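PDB 5TA0: glycoside Hydrolase from Bacteroides uniformis, which probably cleaves agarose-type galactans as a family 86 glycoside hydrolase that binds neoagarooligosaccharides. Local coordinates for residues K291-D305 and F591-V605. Numbering follows the deposited sequence. Where two conformers were deposited one is given.
Sequences KQMYRKGSNMEATMD and FRGDVQKDRASFFGV. With EDO (1,2-ethanediol), chain U; EDO (1,2-ethanediol), chain P.
The interface between the catalytic barrel and the C-terminal beta-sandwich domain runs through this contact, where helix 298-305 and the loop before it meet strand 602-605 and the loop leading into it. At the N-terminal end of the helix, Ser298 O accepts from Val605 N (3.1 Å), and Ala302 N, within the helix, shares the same oxygen. On the strand, Phe603 O is gripped by two side-chain amides: Asn299 ND2 reaches it at 3.0 Å in a nearly straight bond (165°), and Gln596 NE2 arrives from the other face. Asn299 is swung over by CG standing anti to its backbone N (chi1 178°), which also places ND2 over the centre of one face of the Arg599 guanidinium, 3.8 Å from CZ, the two planes tilted against each other. Arg599 NE in turn donates to Gln596 OE1 (2.8 Å), while its NH2 is paired with Glu253. A methionine in place of Arg599 would probably leave Glu253 without this countercharge, Gln596 OE1 with one donor fewer and Asn299 ND2 without the flat group beneath it. Further along the helix, Ala302 CB sits over the face of Phe603, 3.6 Å from the ring centroid, in a CH-pi contact. Gly297 and Gly593 bring their CA atoms to 4.3 Å, and a side chain on Gly593 would clash with Gly297. Outside the helix, Asp598 OD2 takes Gln292 N at 2.9 Å on its anti lone pair, and waters link Asp594 to the backbone of Tyr294 and Lys296. A barrel helix laid steeply across the edge strand of a five-stranded sheet, with a hydrated loop beside it, forms part of the junction between the barrel and the C-terminal beta domain of this multidomain hydrolase.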
loop_
_atom_site.group_PDB
_atom_site.type_symbol
_atom_site.label_atom_id
_atom_site.label_comp_id
_atom_site.label_asym_id
_atom_site.label_seq_id
_atom_site.Cartn_x
_atom_site.Cartn_y
_atom_site.Cartn_z
ATOM N N LYS A 291 6.515 -21.593 6.138
ATOM C CA LYS A 291 5.270 -21.068 6.690
ATOM C C LYS A 291 4.699 -19.952 5.815
ATOM O O LYS A 291 5.454 -19.217 5.135
ATOM C CB LYS A 291 5.488 -20.529 8.094
ATOM C CG LYS A 291 6.122 -21.521 9.065
ATOM C CD LYS A 291 5.145 -22.591 9.491
ATOM C CE LYS A 291 5.777 -23.561 10.491
ATOM N NZ LYS A 291 5.062 -24.864 10.464
ATOM N N GLN A 292 3.365 -19.875 5.783
ATOM C CA GLN A 292 2.614 -18.892 4.978
ATOM C C GLN A 292 1.860 -17.930 5.885
ATOM O O GLN A 292 0.816 -18.284 6.440
ATOM C CB GLN A 292 1.609 -19.594 4.057
ATOM C CG GLN A 292 2.131 -19.966 2.672
ATOM C CD GLN A 292 1.122 -20.708 1.809
ATOM O OE1 GLN A 292 0.453 -20.127 0.937
ATOM N NE2 GLN A 292 1.008 -22.010 2.037
ATOM N N MET A 293 2.395 -16.717 6.040
ATOM C CA MET A 293 1.829 -15.721 6.948
ATOM C C MET A 293 1.453 -14.483 6.147
ATOM O O MET A 293 2.312 -13.684 5.743
ATOM C CB MET A 293 2.810 -15.372 8.060
ATOM C CG MET A 293 3.068 -16.552 8.980
ATOM S SD MET A 293 4.462 -16.309 10.080
ATOM C CE MET A 293 5.758 -16.607 8.898
ATOM N N TYR A 294 0.159 -14.355 5.886
ATOM C CA TYR A 294 -0.363 -13.330 4.977
ATOM C C TYR A 294 -0.916 -12.116 5.683
ATOM O O TYR A 294 -1.488 -12.208 6.777
ATOM C CB TYR A 294 -1.446 -13.933 4.088
ATOM C CG TYR A 294 -0.842 -14.900 3.088
ATOM C CD1 TYR A 294 0.016 -14.448 2.095
ATOM C CD2 TYR A 294 -1.063 -16.269 3.166
ATOM C CE1 TYR A 294 0.611 -15.311 1.209
ATOM C CE2 TYR A 294 -0.471 -17.129 2.269
ATOM C CZ TYR A 294 0.358 -16.663 1.295
ATOM O OH TYR A 294 0.957 -17.500 0.393
ATOM N N ARG A 295 -0.711 -10.969 5.044
ATOM C CA ARG A 295 -1.430 -9.744 5.348
ATOM C C ARG A 295 -2.656 -9.600 4.430
ATOM O O ARG A 295 -3.710 -9.102 4.864
ATOM C CB ARG A 295 -0.519 -8.545 5.171
ATOM C CG ARG A 295 0.688 -8.550 6.096
ATOM C CD ARG A 295 1.484 -7.269 5.986
ATOM N NE ARG A 295 2.678 -7.324 6.812
ATOM C CZ ARG A 295 2.783 -6.902 8.072
ATOM N NH1 ARG A 295 1.770 -6.320 8.714
ATOM N NH2 ARG A 295 3.945 -7.065 8.691
ATOM N N LYS A 296 -2.505 -9.959 3.148
ATOM C CA LYS A 296 -3.623 -9.867 2.228
ATOM C C LYS A 296 -4.826 -10.588 2.821
ATOM O O LYS A 296 -4.689 -11.620 3.505
ATOM C CB LYS A 296 -3.287 -10.381 0.838
ATOM C CG LYS A 296 -2.910 -11.868 0.703
ATOM C CD LYS A 296 -2.557 -12.142 -0.754
ATOM C CE LYS A 296 -1.996 -13.523 -1.009
ATOM N NZ LYS A 296 -3.058 -14.535 -1.271
ATOM N N GLY A 297 -5.996 -10.000 2.630
ATOM C CA GLY A 297 -7.197 -10.431 3.329
ATOM C C GLY A 297 -7.439 -9.677 4.603
ATOM O O GLY A 297 -7.126 -8.485 4.699
ATOM N N SER A 298 -8.033 -10.339 5.602
ATOM C CA SER A 298 -8.538 -9.641 6.767
ATOM C C SER A 298 -7.475 -9.004 7.664
ATOM O O SER A 298 -7.783 -8.069 8.416
ATOM C CB SER A 298 -9.439 -10.543 7.629
ATOM O OG SER A 298 -8.694 -11.482 8.422
ATOM N N ASN A 299 -6.261 -9.562 7.648
ATOM C CA ASN A 299 -5.188 -9.029 8.520
ATOM C C ASN A 299 -4.853 -7.555 8.204
ATOM O O ASN A 299 -4.907 -6.710 9.085
ATOM C CB ASN A 299 -3.966 -9.950 8.434
ATOM C CG ASN A 299 -2.784 -9.468 9.249
ATOM O OD1 ASN A 299 -1.794 -8.987 8.696
ATOM N ND2 ASN A 299 -2.888 -9.543 10.564
ATOM N N MET A 300 -4.534 -7.242 6.953
ATOM C CA MET A 300 -4.230 -5.843 6.612
ATOM C C MET A 300 -5.433 -4.921 6.786
ATOM O O MET A 300 -5.268 -3.744 7.096
ATOM C CB MET A 300 -3.621 -5.723 5.212
ATOM C CG MET A 300 -4.536 -6.041 4.066
ATOM S SD MET A 300 -3.712 -6.113 2.465
ATOM C CE MET A 300 -3.517 -4.384 2.073
ATOM N N GLU A 301 -6.634 -5.467 6.662
ATOM C CA GLU A 301 -7.819 -4.670 6.963
ATOM C C GLU A 301 -7.823 -4.211 8.437
ATOM O O GLU A 301 -8.198 -3.086 8.766
ATOM C CB GLU A 301 -9.099 -5.468 6.663
ATOM C CG GLU A 301 -9.347 -5.767 5.189
ATOM C CD GLU A 301 -9.546 -4.521 4.355
ATOM O OE1 GLU A 301 -10.296 -3.624 4.779
ATOM O OE2 GLU A 301 -8.910 -4.430 3.291
ATOM N N ALA A 302 -7.399 -5.110 9.328
ATOM C CA ALA A 302 -7.315 -4.802 10.755
ATOM C C ALA A 302 -6.220 -3.768 11.044
ATOM O O ALA A 302 -6.433 -2.857 11.829
ATOM C CB ALA A 302 -7.094 -6.071 11.561
ATOM N N THR A 303 -5.066 -3.944 10.405
ATOM C CA THR A 303 -3.976 -2.990 10.566
ATOM C C THR A 303 -4.433 -1.580 10.190
ATOM O O THR A 303 -4.287 -0.628 10.950
ATOM C CB THR A 303 -2.795 -3.404 9.678
ATOM O OG1 THR A 303 -2.446 -4.770 9.978
ATOM C CG2 THR A 303 -1.605 -2.510 9.871
ATOM N N MET A 304 -4.990 -1.468 8.991
ATOM C CA MET A 304 -5.394 -0.137 8.480
ATOM C C MET A 304 -6.558 0.469 9.264
ATOM O O MET A 304 -6.532 1.652 9.582
ATOM C CB MET A 304 -5.679 -0.210 6.995
ATOM C CG MET A 304 -4.454 -0.516 6.169
ATOM S SD MET A 304 -4.684 -0.447 4.381
ATOM C CE MET A 304 -5.623 -1.926 4.154
ATOM N N ASP A 305 -7.530 -0.363 9.634
ATOM C CA ASP A 305 -8.629 0.110 10.502
ATOM C C ASP A 305 -8.144 0.638 11.849
ATOM O O ASP A 305 -8.706 1.604 12.366
ATOM C CB ASP A 305 -9.689 -0.986 10.736
ATOM C CG ASP A 305 -10.686 -1.139 9.576
ATOM O OD1 ASP A 305 -10.506 -0.508 8.512
ATOM O OD2 ASP A 305 -11.634 -1.942 9.737
ATOM N N PHE A 591 -14.793 -15.253 6.369
ATOM C CA PHE A 591 -14.304 -13.875 6.342
ATOM C C PHE A 591 -13.269 -13.737 5.238
ATOM O O PHE A 591 -12.877 -14.707 4.597
ATOM C CB PHE A 591 -13.760 -13.443 7.722
ATOM C CG PHE A 591 -12.762 -14.395 8.310
ATOM C CD1 PHE A 591 -13.161 -15.322 9.264
ATOM C CD2 PHE A 591 -11.432 -14.391 7.909
ATOM C CE1 PHE A 591 -12.252 -16.220 9.811
ATOM C CE2 PHE A 591 -10.519 -15.286 8.444
ATOM C CZ PHE A 591 -10.924 -16.203 9.403
ATOM N N ARG A 592 -12.848 -12.504 4.995
ATOM C CA ARG A 592 -11.935 -12.212 3.910
ATOM C C ARG A 592 -10.553 -12.830 4.138
ATOM O O ARG A 592 -9.840 -12.464 5.080
ATOM C CB ARG A 592 -11.848 -10.690 3.792
ATOM C CG ARG A 592 -11.087 -10.203 2.601
ATOM C CD ARG A 592 -10.692 -8.772 2.768
ATOM N NE ARG A 592 -11.785 -7.797 2.808
ATOM C CZ ARG A 592 -11.935 -6.762 1.977
ATOM N NH1 ARG A 592 -11.119 -6.584 0.950
ATOM N NH2 ARG A 592 -12.908 -5.877 2.167
ATOM N N GLY A 593 -10.171 -13.764 3.271
ATOM C CA GLY A 593 -8.872 -14.394 3.326
ATOM C C GLY A 593 -8.727 -15.559 4.287
ATOM O O GLY A 593 -9.723 -16.175 4.700
ATOM N N ASP A 594 -7.478 -15.845 4.626
ATOM C CA ASP A 594 -7.108 -17.135 5.197
ATOM C C ASP A 594 -7.266 -17.190 6.708
ATOM O O ASP A 594 -7.355 -16.166 7.390
ATOM C CB ASP A 594 -5.696 -17.543 4.749
ATOM C CG ASP A 594 -4.601 -16.843 5.504
ATOM O OD1 ASP A 594 -4.299 -15.670 5.178
ATOM O OD2 ASP A 594 -4.009 -17.438 6.428
ATOM N N VAL A 595 -7.303 -18.407 7.254
ATOM C CA VAL A 595 -7.546 -18.577 8.698
ATOM C C VAL A 595 -6.322 -18.299 9.584
ATOM O O VAL A 595 -6.408 -18.384 10.806
ATOM C CB VAL A 595 -8.142 -19.966 9.059
ATOM C CG1 VAL A 595 -9.481 -20.159 8.364
ATOM C CG2 VAL A 595 -7.162 -21.095 8.745
ATOM N N GLN A 596 -5.195 -17.944 8.963
ATOM C CA GLN A 596 -4.019 -17.459 9.668
ATOM C C GLN A 596 -3.349 -18.582 10.481
ATOM O O GLN A 596 -2.778 -18.317 11.541
ATOM C CB GLN A 596 -4.337 -16.229 10.536
ATOM C CG GLN A 596 -4.979 -15.120 9.726
ATOM C CD GLN A 596 -5.098 -13.809 10.470
ATOM O OE1 GLN A 596 -4.495 -13.607 11.521
ATOM N NE2 GLN A 596 -5.881 -12.878 9.895
ATOM N N LYS A 597 -3.406 -19.809 9.946
ATOM C CA LYS A 597 -2.902 -21.006 10.669
ATOM C C LYS A 597 -1.450 -20.861 11.160
ATOM O O LYS A 597 -1.140 -21.157 12.316
ATOM C CB LYS A 597 -2.999 -22.240 9.763
ATOM C CG LYS A 597 -2.574 -23.563 10.382
ATOM C CD LYS A 597 -2.672 -24.676 9.343
ATOM N N ASP A 598 -0.557 -20.388 10.282
ATOM C CA ASP A 598 0.867 -20.278 10.620
ATOM C C ASP A 598 1.239 -19.003 11.373
ATOM O O ASP A 598 2.340 -18.881 11.903
ATOM C CB ASP A 598 1.757 -20.374 9.366
ATOM C CG ASP A 598 1.669 -21.718 8.658
ATOM O OD1 ASP A 598 1.261 -22.722 9.300
ATOM O OD2 ASP A 598 1.990 -21.787 7.457
ATOM N N ARG A 599 0.320 -18.037 11.439
ATOM C CA ARG A 599 0.518 -16.895 12.311
ATOM C C ARG A 599 0.339 -17.329 13.758
ATOM O O ARG A 599 -0.402 -18.266 14.051
ATOM C CB ARG A 599 -0.443 -15.761 11.960
ATOM C CG ARG A 599 -0.168 -15.118 10.584
ATOM C CD ARG A 599 -1.183 -14.066 10.146
ATOM N NE ARG A 599 -1.750 -13.457 11.314
ATOM C CZ ARG A 599 -1.165 -12.559 12.100
ATOM N NH1 ARG A 599 0.013 -12.026 11.836
ATOM N NH2 ARG A 599 -1.779 -12.235 13.189
ATOM N N ALA A 600 1.011 -16.625 14.648
ATOM C CA ALA A 600 0.999 -16.978 16.064
ATOM C C ALA A 600 -0.364 -16.783 16.714
ATOM O O ALA A 600 -0.656 -17.396 17.739
ATOM C CB ALA A 600 2.065 -16.194 16.826
ATOM N N SER A 601 -1.193 -15.899 16.154
ATOM C CA SER A 601 -2.552 -15.658 16.616
ATOM C C SER A 601 -3.321 -15.111 15.426
ATOM O O SER A 601 -2.713 -14.790 14.380
ATOM C CB SER A 601 -2.573 -14.633 17.746
ATOM O OG SER A 601 -2.183 -13.339 17.269
ATOM N N PHE A 602 -4.627 -14.993 15.595
ATOM C CA PHE A 602 -5.501 -14.380 14.592
ATOM C C PHE A 602 -5.608 -12.889 14.857
ATOM O O PHE A 602 -5.930 -12.473 15.941
ATOM C CB PHE A 602 -6.916 -14.976 14.645
ATOM C CG PHE A 602 -7.826 -14.399 13.593
ATOM C CD1 PHE A 602 -8.624 -13.270 13.845
ATOM C CD2 PHE A 602 -7.845 -14.954 12.333
ATOM C CE1 PHE A 602 -9.413 -12.749 12.836
ATOM C CE2 PHE A 602 -8.625 -14.427 11.327
ATOM C CZ PHE A 602 -9.408 -13.332 11.577
ATOM N N PHE A 603 -5.346 -12.086 13.830
ATOM C CA PHE A 603 -5.660 -10.639 13.856
ATOM C C PHE A 603 -6.259 -10.285 12.508
ATOM O O PHE A 603 -5.597 -10.400 11.478
ATOM C CB PHE A 603 -4.415 -9.793 14.151
ATOM C CG PHE A 603 -4.680 -8.301 14.242
ATOM C CD1 PHE A 603 -5.760 -7.788 14.952
ATOM C CD2 PHE A 603 -3.812 -7.395 13.639
ATOM C CE1 PHE A 603 -5.961 -6.428 15.044
ATOM C CE2 PHE A 603 -4.006 -6.029 13.740
ATOM C CZ PHE A 603 -5.084 -5.542 14.447
ATOM N N GLY A 604 -7.537 -9.917 12.508
ATOM C CA GLY A 604 -8.233 -9.634 11.253
ATOM C C GLY A 604 -9.561 -8.980 11.481
ATOM O O GLY A 604 -10.144 -9.082 12.573
ATOM N N VAL A 605 -10.066 -8.319 10.433
ATOM C CA VAL A 605 -11.428 -7.780 10.447
ATOM C C VAL A 605 -12.418 -8.801 9.892
ATOM O O VAL A 605 -12.272 -9.269 8.760
ATOM C CB VAL A 605 -11.493 -6.465 9.654
ATOM C CG1 VAL A 605 -12.929 -6.020 9.417
ATOM C CG2 VAL A 605 -10.711 -5.397 10.368
HETATM C C1 EDO U . 1.168 -11.599 8.351
HETATM O O1 EDO U . 0.517 -10.678 9.196
HETATM C C2 EDO U . 2.656 -11.514 8.554
HETATM O O2 EDO U . 3.201 -11.357 7.268
HETATM C C1 EDO P . -8.600 -18.813 12.862
HETATM O O1 EDO P . -7.497 -19.721 12.715
HETATM C C2 EDO P . -9.086 -18.912 14.295
HETATM O O2 EDO P . -8.017 -18.603 15.200
HETATM O O HOH W 1 1.982 -23.958 11.653
HETATM O O HOH W 2 -1.469 -16.427 7.095
HETATM O O HOH W 3 -0.907 -20.211 7.398
HETATM O O HOH W 4 -3.596 -13.764 7.169
HETATM O O HOH W 5 -5.369 -14.230 3.192
HETATM O O HOH W 6 -7.304 -13.469 7.252
#